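Local coordinates for single-strand DNA-binding protein (Agrobacterium tumefaciens, PDB 3BTP) that binds single-stranded DNA regardless of its sequence and mediates nuclear uptake of transferred T-DNA strands during plant transformation, at residues D448-V453 against G493-V498; V480-R485 against M506-D511; T364-V369 against L461-D466. All coordinates share one frame; numbering follows the deposited sequence. Where two conformers were deposited one is given.

Contact 1 (D448-V453 against G493-V498)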
loop_
_atom_site.group_PDB
_atom_site.type_symbol
_atom_site.label_atom_id
_atom_site.label_comp_id
_atom_site.label_asym_id
_atom_site.label_seq_id
_atom_site.Cartn_x
_atom_site.Cartn_y
_atom_site.Cartn_z
ATOM N N ASP A 448 0.946 10.551 -29.753
ATOM C CA ASP A 448 1.148 11.937 -29.361
ATOM C C ASP A 448 0.460 12.404 -28.107
ATOM O O ASP A 448 0.927 13.332 -27.439
ATOM C CB ASP A 448 0.898 12.885 -30.534
ATOM C CG ASP A 448 2.201 13.361 -31.130
ATOM O OD1 ASP A 448 2.812 12.592 -31.944
ATOM O OD2 ASP A 448 2.654 14.465 -30.708
ATOM N N ARG A 449 -0.624 11.726 -27.749
ATOM C CA ARG A 449 -1.348 12.125 -26.552
ATOM C C ARG A 449 -0.611 11.792 -25.225
ATOM O O ARG A 449 -0.684 12.550 -24.263
ATOM C CB ARG A 449 -2.744 11.533 -26.555
ATOM C CG ARG A 449 -3.719 12.324 -25.620
ATOM C CD ARG A 449 -4.955 11.452 -25.227
ATOM N NE ARG A 449 -5.967 11.356 -26.291
ATOM C CZ ARG A 449 -6.082 10.360 -27.179
ATOM N NH1 ARG A 449 -5.235 9.322 -27.185
ATOM N NH2 ARG A 449 -7.072 10.409 -28.080
ATOM N N GLN A 450 0.092 10.678 -25.193
ATOM C CA GLN A 450 0.675 10.197 -23.962
ATOM C C GLN A 450 1.705 11.180 -23.303
ATOM O O GLN A 450 2.354 11.952 -23.966
ATOM C CB GLN A 450 1.168 8.767 -24.178
ATOM C CG GLN A 450 2.476 8.641 -24.779
ATOM C CD GLN A 450 2.621 7.338 -25.473
ATOM O OE1 GLN A 450 1.621 6.707 -25.801
ATOM N NE2 GLN A 450 3.859 6.923 -25.745
ATOM N N ALA A 451 1.746 11.250 -21.984
ATOM C CA ALA A 451 2.785 12.053 -21.332
ATOM C C ALA A 451 4.235 11.751 -21.863
ATOM O O ALA A 451 4.580 10.600 -22.220
ATOM C CB ALA A 451 2.716 11.844 -19.864
ATOM N N ALA A 452 5.070 12.790 -21.902
ATOM C CA ALA A 452 6.446 12.663 -22.409
ATOM C C ALA A 452 7.403 11.900 -21.464
ATOM O O ALA A 452 8.346 11.309 -21.878
ATOM C CB ALA A 452 7.009 14.063 -22.732
ATOM N N VAL A 453 7.085 11.904 -20.180
ATOM C CA VAL A 453 7.880 11.255 -19.158
ATOM C C VAL A 453 6.865 10.621 -18.246
ATOM O O VAL A 453 5.808 11.202 -17.986
ATOM C CB VAL A 453 8.666 12.260 -18.346
ATOM C CG1 VAL A 453 9.457 11.559 -17.199
ATOM C CG2 VAL A 453 9.550 13.131 -19.233
ATOM N N GLY A 493 5.045 5.508 -29.262
ATOM C CA GLY A 493 4.165 4.877 -28.296
ATOM C C GLY A 493 4.935 4.167 -27.195
ATOM O O GLY A 493 4.353 3.885 -26.143
ATOM N N THR A 494 6.233 3.867 -27.407
ATOM C CA THR A 494 6.935 3.188 -26.329
ATOM C C THR A 494 7.483 4.184 -25.307
ATOM O O THR A 494 7.563 5.381 -25.567
ATOM C CB THR A 494 8.001 2.182 -26.869
ATOM O OG1 THR A 494 9.068 2.894 -27.483
ATOM C CG2 THR A 494 7.382 1.180 -27.896
ATOM N N TYR A 495 7.830 3.666 -24.136
ATOM C CA TYR A 495 8.545 4.379 -23.150
ATOM C C TYR A 495 9.797 3.565 -22.835
ATOM O O TYR A 495 9.702 2.371 -22.571
ATOM C CB TYR A 495 7.768 4.451 -21.813
ATOM C CG TYR A 495 6.661 5.462 -21.823
ATOM C CD1 TYR A 495 6.930 6.800 -21.583
ATOM C CD2 TYR A 495 5.330 5.058 -22.134
ATOM C CE1 TYR A 495 5.901 7.758 -21.602
ATOM C CE2 TYR A 495 4.311 5.975 -22.157
ATOM C CZ TYR A 495 4.612 7.324 -21.938
ATOM O OH TYR A 495 3.589 8.233 -21.961
ATOM N N THR A 496 10.922 4.253 -22.673
ATOM C CA THR A 496 12.184 3.589 -22.464
ATOM C C THR A 496 12.856 4.306 -21.296
ATOM O O THR A 496 12.736 5.515 -21.190
ATOM C CB THR A 496 13.063 3.567 -23.751
ATOM O OG1 THR A 496 12.426 2.758 -24.722
ATOM C CG2 THR A 496 14.436 2.888 -23.515
ATOM N N ASN A 497 13.509 3.539 -20.418
ATOM C CA ASN A 497 14.229 4.038 -19.184
ATOM C C ASN A 497 15.286 5.093 -19.587
ATOM O O ASN A 497 15.955 4.914 -20.606
ATOM C CB ASN A 497 14.907 2.762 -18.664
ATOM C CG ASN A 497 15.665 2.872 -17.348
ATOM O OD1 ASN A 497 15.911 3.942 -16.739
ATOM N ND2 ASN A 497 16.103 1.683 -16.899
ATOM N N VAL A 498 15.457 6.173 -18.801
ATOM C CA VAL A 498 16.548 7.131 -19.064
ATOM C C VAL A 498 17.949 6.490 -19.147
ATOM O O VAL A 498 18.758 6.939 -19.965
ATOM C CB VAL A 498 16.578 8.430 -18.145
ATOM C CG1 VAL A 498 15.737 9.546 -18.715
ATOM C CG2 VAL A 498 16.214 8.177 -16.757
#
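In the closed antiparallel barrel of this chain, the chain corner at G493, next to strand 494-497, meets the loop leading into strand 453-456, where G493 and Y495 face Q450 and A451. The phenol of Y495 reaches across to the loop and donates its hydroxyl to the backbone: OH lies 2.6 Å from A451 O, in the carbonyl plane and on a lone pair, with a C=O...donor angle of 135°. A451 O also stays near the ring plane, at the edge, 3.2 Å from Y495 CE1. The bond thus ties a side chain from the strand to the main chain of a segment without regular structure.

Q450 and Y495 approach tip to tip. CG of Q450 stands between its backbone N and carbonyl carbon (chi1 83°) and comes within 3.1 Å of Y495 OH, with Q450 CB 3.3 Å from the same oxygen. Beyond CG the chain runs extended and carries the amide to the corner. There Q450 NE2 gives G493 O a weak hydrogen bond of 3.1 Å. Amide and ring planes lie 23° apart, and Q450 NE2 passes 3.7 Å from Y495 CE2. G493 has a positive phi that suits a residue without CB, at the point where the chain turns out of strand 491-492.

Y495 also packs on A483 of the adjoining strand 480-485, and its backbone bonds to Y406. A452 pairs by backbone with A483, while A452 and V453 rest against helix 510-515.

Contact 2 (V480-R485 against M506-D511)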
loop_
_atom_site.group_PDB
_atom_site.type_symbol
_atom_site.label_atom_id
_atom_site.label_comp_id
_atom_site.label_asym_id
_atom_site.label_seq_id
_atom_site.Cartn_x
_atom_site.Cartn_y
_atom_site.Cartn_z
ATOM N N VAL A 480 12.703 6.700 -14.116
ATOM C CA VAL A 480 12.275 7.638 -15.127
ATOM C C VAL A 480 12.249 7.025 -16.528
ATOM O O VAL A 480 13.190 6.435 -16.951
ATOM C CB VAL A 480 13.166 8.885 -15.067
ATOM C CG1 VAL A 480 12.784 9.898 -16.154
ATOM C CG2 VAL A 480 13.065 9.530 -13.670
ATOM N N LEU A 481 11.111 7.140 -17.205
ATOM C CA LEU A 481 10.850 6.564 -18.527
ATOM C C LEU A 481 10.412 7.700 -19.448
ATOM O O LEU A 481 9.628 8.565 -19.080
ATOM C CB LEU A 481 9.704 5.514 -18.468
ATOM C CG LEU A 481 9.943 4.224 -17.638
ATOM C CD1 LEU A 481 8.750 3.904 -16.797
ATOM C CD2 LEU A 481 10.199 3.093 -18.568
ATOM N N ILE A 482 10.892 7.608 -20.679
ATOM C CA ILE A 482 10.828 8.651 -21.671
ATOM C C ILE A 482 9.975 8.146 -22.816
ATOM O O ILE A 482 10.151 6.992 -23.276
ATOM C CB ILE A 482 12.250 9.040 -22.153
ATOM C CG1 ILE A 482 13.220 9.215 -20.951
ATOM C CG2 ILE A 482 12.193 10.349 -23.042
ATOM C CD1 ILE A 482 12.887 10.473 -20.079
ATOM N N ALA A 483 9.028 8.976 -23.253
ATOM C CA ALA A 483 8.237 8.643 -24.452
ATOM C C ALA A 483 9.124 8.744 -25.662
ATOM O O ALA A 483 9.517 9.842 -26.030
ATOM C CB ALA A 483 6.996 9.575 -24.631
ATOM N N ASP A 484 9.394 7.605 -26.281
ATOM C CA ASP A 484 10.280 7.531 -27.411
ATOM C C ASP A 484 9.719 8.158 -28.689
ATOM O O ASP A 484 8.507 8.319 -28.858
ATOM C CB ASP A 484 10.683 6.054 -27.680
ATOM C CG ASP A 484 11.280 5.380 -26.448
ATOM O OD1 ASP A 484 12.071 6.017 -25.707
ATOM O OD2 ASP A 484 10.930 4.225 -26.192
ATOM N N ARG A 485 10.646 8.467 -29.591
ATOM C CA ARG A 485 10.373 9.072 -30.852
ATOM C C ARG A 485 11.235 8.332 -31.858
ATOM O O ARG A 485 12.351 7.937 -31.532
ATOM C CB ARG A 485 10.697 10.581 -30.811
ATOM C CG ARG A 485 9.589 11.351 -30.325
ATOM C CD ARG A 485 9.855 12.746 -30.379
ATOM N NE ARG A 485 8.956 13.519 -29.533
ATOM C CZ ARG A 485 7.776 14.060 -29.882
ATOM N NH1 ARG A 485 7.252 13.930 -31.084
ATOM N NH2 ARG A 485 7.101 14.738 -28.981
ATOM N N MET A 506 21.847 8.459 -26.520
ATOM C CA MET A 506 20.737 9.050 -27.241
ATOM C C MET A 506 20.271 10.272 -26.492
ATOM O O MET A 506 20.027 10.241 -25.279
ATOM C CB MET A 506 19.608 8.026 -27.450
ATOM C CG MET A 506 19.989 6.881 -28.416
ATOM S SD MET A 506 20.521 7.477 -30.042
ATOM C CE MET A 506 22.231 6.962 -30.192
ATOM N N LYS A 507 20.192 11.368 -27.218
ATOM C CA LYS A 507 19.589 12.594 -26.707
ATOM C C LYS A 507 18.052 12.394 -26.389
ATOM O O LYS A 507 17.307 11.756 -27.169
ATOM C CB LYS A 507 19.778 13.653 -27.798
ATOM C CG LYS A 507 19.755 15.115 -27.337
ATOM C CD LYS A 507 18.904 16.037 -28.331
ATOM C CE LYS A 507 17.387 15.598 -28.430
ATOM N NZ LYS A 507 16.404 16.710 -28.744
ATOM N N LEU A 508 17.604 12.926 -25.249
ATOM C CA LEU A 508 16.201 13.004 -24.891
ATOM C C LEU A 508 15.450 13.888 -25.858
ATOM O O LEU A 508 16.004 14.903 -26.262
ATOM C CB LEU A 508 16.078 13.639 -23.520
ATOM C CG LEU A 508 15.812 12.903 -22.208
ATOM C CD1 LEU A 508 16.381 11.528 -22.108
ATOM C CD2 LEU A 508 16.408 13.760 -21.202
ATOM N N PRO A 509 14.172 13.532 -26.211
ATOM C CA PRO A 509 13.355 14.491 -26.942
ATOM C C PRO A 509 13.185 15.746 -26.068
ATOM O O PRO A 509 13.261 15.661 -24.829
ATOM C CB PRO A 509 12.005 13.777 -27.135
ATOM C CG PRO A 509 12.256 12.293 -26.792
ATOM C CD PRO A 509 13.443 12.270 -25.904
ATOM N N SER A 510 12.981 16.889 -26.711
ATOM C CA SER A 510 12.929 18.185 -26.028
ATOM C C SER A 510 11.744 18.331 -25.040
ATOM O O SER A 510 11.915 18.868 -23.932
ATOM C CB SER A 510 13.055 19.354 -27.031
ATOM O OG SER A 510 12.240 19.163 -28.185
ATOM N N ASP A 511 10.585 17.775 -25.386
ATOM C CA ASP A 511 9.448 17.725 -24.417
ATOM C C ASP A 511 9.841 17.020 -23.102
ATOM O O ASP A 511 9.678 17.575 -22.012
ATOM C CB ASP A 511 8.137 17.183 -25.052
ATOM C CG ASP A 511 8.228 15.746 -25.557
ATOM O OD1 ASP A 511 9.184 15.033 -25.238
ATOM O OD2 ASP A 511 7.297 15.290 -26.272
#
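R485 and D511 reach toward each other tip to tip, and P509 lies beside the arginine chain that makes this approach. CG of R485 is anti to the carbonyl carbon (chi1 -86°), and the chain stays extended from there to NE. R485 NH2 then donates to D511 OD2 at 2.8 Å in a salt bridge. The carboxylate oxygen sits in the guanidinium plane, but NH2 meets it from above the carboxylate plane, the two groups being turned 44° apart. D511 OD2 also forms a salt bridge with R491, and two cations there would be expected to stabilise the ionised carboxylate.

P509 and R485 cross obliquely, with the ring carbon P509 CB 3.9 Å from R485 NE at the guanidinium edge. The other end of the proline ring turns to I482: P509 CD packs 3.7 Å from I482 CG2. The other branch of I482 meets L508 at about a right angle, I482 CG1 lying 4.1 Å from L508 CD1.

P509 is at the N-cap position of helix 510-515, and the contact places this helix start against barrel strand 480-485; 482-485 and 508-511 run 89° apart. Y501 of helix 498-503 touches both I482 and L508, and L516 adds to the packing on I482.

Contact 3 (T364-V369 against L461-D466)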
loop_
_atom_site.group_PDB
_atom_site.type_symbol
_atom_site.label_atom_id
_atom_site.label_comp_id
_atom_site.label_asym_id
_atom_site.label_seq_id
_atom_site.Cartn_x
_atom_site.Cartn_y
_atom_site.Cartn_z
ATOM N N THR A 364 -7.783 14.140 -18.646
ATOM C CA THR A 364 -6.977 14.129 -17.427
ATOM C C THR A 364 -5.538 13.521 -17.591
ATOM O O THR A 364 -5.224 12.949 -18.634
ATOM C CB THR A 364 -7.794 13.435 -16.316
ATOM O OG1 THR A 364 -7.299 13.817 -15.044
ATOM C CG2 THR A 364 -7.777 11.926 -16.389
ATOM N N ARG A 365 -4.661 13.681 -16.601
ATOM C CA ARG A 365 -3.314 13.103 -16.682
ATOM C C ARG A 365 -3.267 11.559 -16.688
ATOM O O ARG A 365 -4.133 10.889 -16.143
ATOM C CB ARG A 365 -2.422 13.662 -15.576
ATOM C CG ARG A 365 -1.947 15.073 -15.895
ATOM C CD ARG A 365 -1.080 15.702 -14.819
ATOM N NE ARG A 365 -0.697 17.047 -15.281
ATOM C CZ ARG A 365 -0.477 18.097 -14.493
ATOM N NH1 ARG A 365 -0.573 17.983 -13.167
ATOM N NH2 ARG A 365 -0.149 19.276 -15.034
ATOM N N ASP A 366 -2.250 11.006 -17.336
ATOM C CA ASP A 366 -2.009 9.575 -17.315
ATOM C C ASP A 366 -1.642 9.082 -15.929
ATOM O O ASP A 366 -1.004 9.802 -15.167
ATOM C CB ASP A 366 -0.987 9.157 -18.369
ATOM C CG ASP A 366 -1.502 9.334 -19.770
ATOM O OD1 ASP A 366 -2.738 9.398 -19.939
ATOM O OD2 ASP A 366 -0.710 9.452 -20.731
ATOM N N ARG A 367 -2.094 7.864 -15.587
ATOM C CA ARG A 367 -1.771 7.271 -14.301
ATOM C C ARG A 367 -1.848 5.794 -14.506
ATOM O O ARG A 367 -2.947 5.269 -14.651
ATOM C CB ARG A 367 -2.734 7.742 -13.175
ATOM C CG ARG A 367 -2.382 7.093 -11.837
ATOM C CD ARG A 367 -2.884 7.833 -10.629
ATOM N NE ARG A 367 -2.357 7.199 -9.383
ATOM C CZ ARG A 367 -2.763 7.464 -8.128
ATOM N NH1 ARG A 367 -3.679 8.395 -7.887
ATOM N NH2 ARG A 367 -2.170 6.873 -7.084
ATOM N N HIS A 368 -0.682 5.130 -14.541
ATOM C CA HIS A 368 -0.581 3.733 -14.935
ATOM C C HIS A 368 -0.427 2.851 -13.688
ATOM O O HIS A 368 0.516 3.014 -12.932
ATOM C CB HIS A 368 0.703 3.636 -15.797
ATOM C CG HIS A 368 0.608 4.367 -17.098
ATOM N ND1 HIS A 368 1.092 5.646 -17.284
ATOM C CD2 HIS A 368 0.058 4.003 -18.277
ATOM C CE1 HIS A 368 0.861 6.032 -18.519
ATOM N NE2 HIS A 368 0.250 5.047 -19.150
ATOM N N VAL A 369 -1.311 1.912 -13.462
ATOM C CA VAL A 369 -1.299 1.232 -12.226
ATOM C C VAL A 369 -0.899 -0.163 -12.602
ATOM O O VAL A 369 -1.400 -0.746 -13.597
ATOM C CB VAL A 369 -2.695 1.311 -11.472
ATOM C CG1 VAL A 369 -2.768 0.334 -10.326
ATOM C CG2 VAL A 369 -2.983 2.781 -10.947
ATOM N N LEU A 461 2.991 4.310 -12.241
ATOM C CA LEU A 461 3.806 5.289 -12.915
ATOM C C LEU A 461 2.989 6.542 -12.989
ATOM O O LEU A 461 1.838 6.507 -13.356
ATOM C CB LEU A 461 4.180 4.823 -14.317
ATOM C CG LEU A 461 5.016 3.509 -14.590
ATOM C CD1 LEU A 461 5.958 3.068 -13.505
ATOM C CD2 LEU A 461 4.216 2.405 -14.882
ATOM N N ARG A 462 3.638 7.671 -12.664
ATOM C CA ARG A 462 3.026 8.989 -12.628
ATOM C C ARG A 462 3.740 9.979 -13.559
ATOM O O ARG A 462 4.924 9.862 -13.852
ATOM C CB ARG A 462 3.039 9.492 -11.186
ATOM C CG ARG A 462 2.396 8.565 -10.153
ATOM C CD ARG A 462 0.872 8.326 -10.278
ATOM N NE ARG A 462 0.039 9.560 -10.446
ATOM C CZ ARG A 462 -0.429 10.277 -9.409
ATOM N NH1 ARG A 462 -0.177 9.925 -8.190
ATOM N NH2 ARG A 462 -1.152 11.363 -9.584
ATOM N N GLU A 463 2.980 10.921 -14.074
ATOM C CA GLU A 463 3.486 12.091 -14.756
ATOM C C GLU A 463 4.279 12.958 -13.795
ATOM O O GLU A 463 4.020 13.014 -12.594
ATOM C CB GLU A 463 2.302 12.873 -15.359
ATOM C CG GLU A 463 1.616 12.155 -16.493
ATOM C CD GLU A 463 0.824 13.096 -17.421
ATOM O OE1 GLU A 463 1.278 14.290 -17.517
ATOM O OE2 GLU A 463 -0.212 12.631 -18.070
ATOM N N VAL A 464 5.267 13.647 -14.334
ATOM C CA VAL A 464 6.154 14.453 -13.465
ATOM C C VAL A 464 5.384 15.523 -12.604
ATOM O O VAL A 464 5.634 15.616 -11.384
ATOM C CB VAL A 464 7.275 15.126 -14.279
ATOM C CG1 VAL A 464 8.078 16.043 -13.399
ATOM C CG2 VAL A 464 8.149 14.090 -14.986
ATOM N N PRO A 465 4.509 16.361 -13.238
ATOM C CA PRO A 465 3.738 17.333 -12.414
ATOM C C PRO A 465 2.802 16.774 -11.340
ATOM O O PRO A 465 2.267 17.555 -10.577
ATOM C CB PRO A 465 2.907 18.109 -13.441
ATOM C CG PRO A 465 2.991 17.330 -14.717
ATOM C CD PRO A 465 4.277 16.559 -14.691
ATOM N N ASP A 466 2.609 15.450 -11.287
ATOM C CA ASP A 466 1.823 14.814 -10.251
ATOM C C ASP A 466 2.660 14.433 -9.046
ATOM O O ASP A 466 2.113 14.009 -8.016
ATOM C CB ASP A 466 1.120 13.586 -10.798
ATOM C CG ASP A 466 -0.261 13.894 -11.296
ATOM O OD1 ASP A 466 -0.801 14.922 -10.820
ATOM O OD2 ASP A 466 -0.821 13.120 -12.130
HETATM O O HOH W 1 -0.033 10.748 -12.951
#
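R367 and R462 stack guanidinium on guanidinium, centres 3.9 Å apart and planes at 12°. R462 NH1 lies over the centre of the R367 group, whereas R367 NE sits above the R462 plane toward its rim. R367 extends straight to NE; R462 is bent at chi2 and chi3, and its guanidinium lies flat on that of R367.

The repulsion of two like charges so close is probably eased by anions: R367 NH2 forms a salt bridge with an acidic side chain of another protein's chain, and R462 NH2 is in a salt bridge with D466 OD2 at 3.1 Å, its hydrogen bond weak. A long salt bridge from R365 NH1 to D466 OD1, at the R365 guanidinium edge, completes a network of R365, R462 and D466.

Backbone bonds join H368 and L461 as an antiparallel hydrogen-bonded pair, H368 N to L461 O at 3.1 Å and L461 N to H368 O at 2.9 Å. This links neighbouring barrel strands 367-370 and 460-462.

Beyond the H368-L461 pair, side chains and water join the segments. E463 OE2 accepts from D366 N at 2.7 Å, on its anti side, 29° out of the carboxylate plane. One water donates to D366 O and D466 OD2 and accepts from R462 NE and E463 N.

By packing, P465 CB lies over one face of the R365 guanidinium, 3.5 Å from R365 CZ.

In the fold
Following the chain from the N terminus, residues 364-369 open contact 3 on strand 367-370. Before 461-466 closes that loop, 448-453 has opened contact 1, so these two cross. After contact 3 is complete, strand 480-485 opens contact 2; 493-498 then closes contact 1, and 506-511 closes contact 2, a second crossing. Contacts 3 and 2 follow in series. All three reach the same barrel: contact 3 joins adjacent strands, contact 1 ties strand 494-497 to the loop before strand 453-456, and contact 2 brings the start of helix 510-515 onto it. D484 OD2 is hydrogen-bonded to T494 OG1 and T496 OG1 between contacts 2 and 1; D366 OD2 reaches A451 N between contacts 3 and 1.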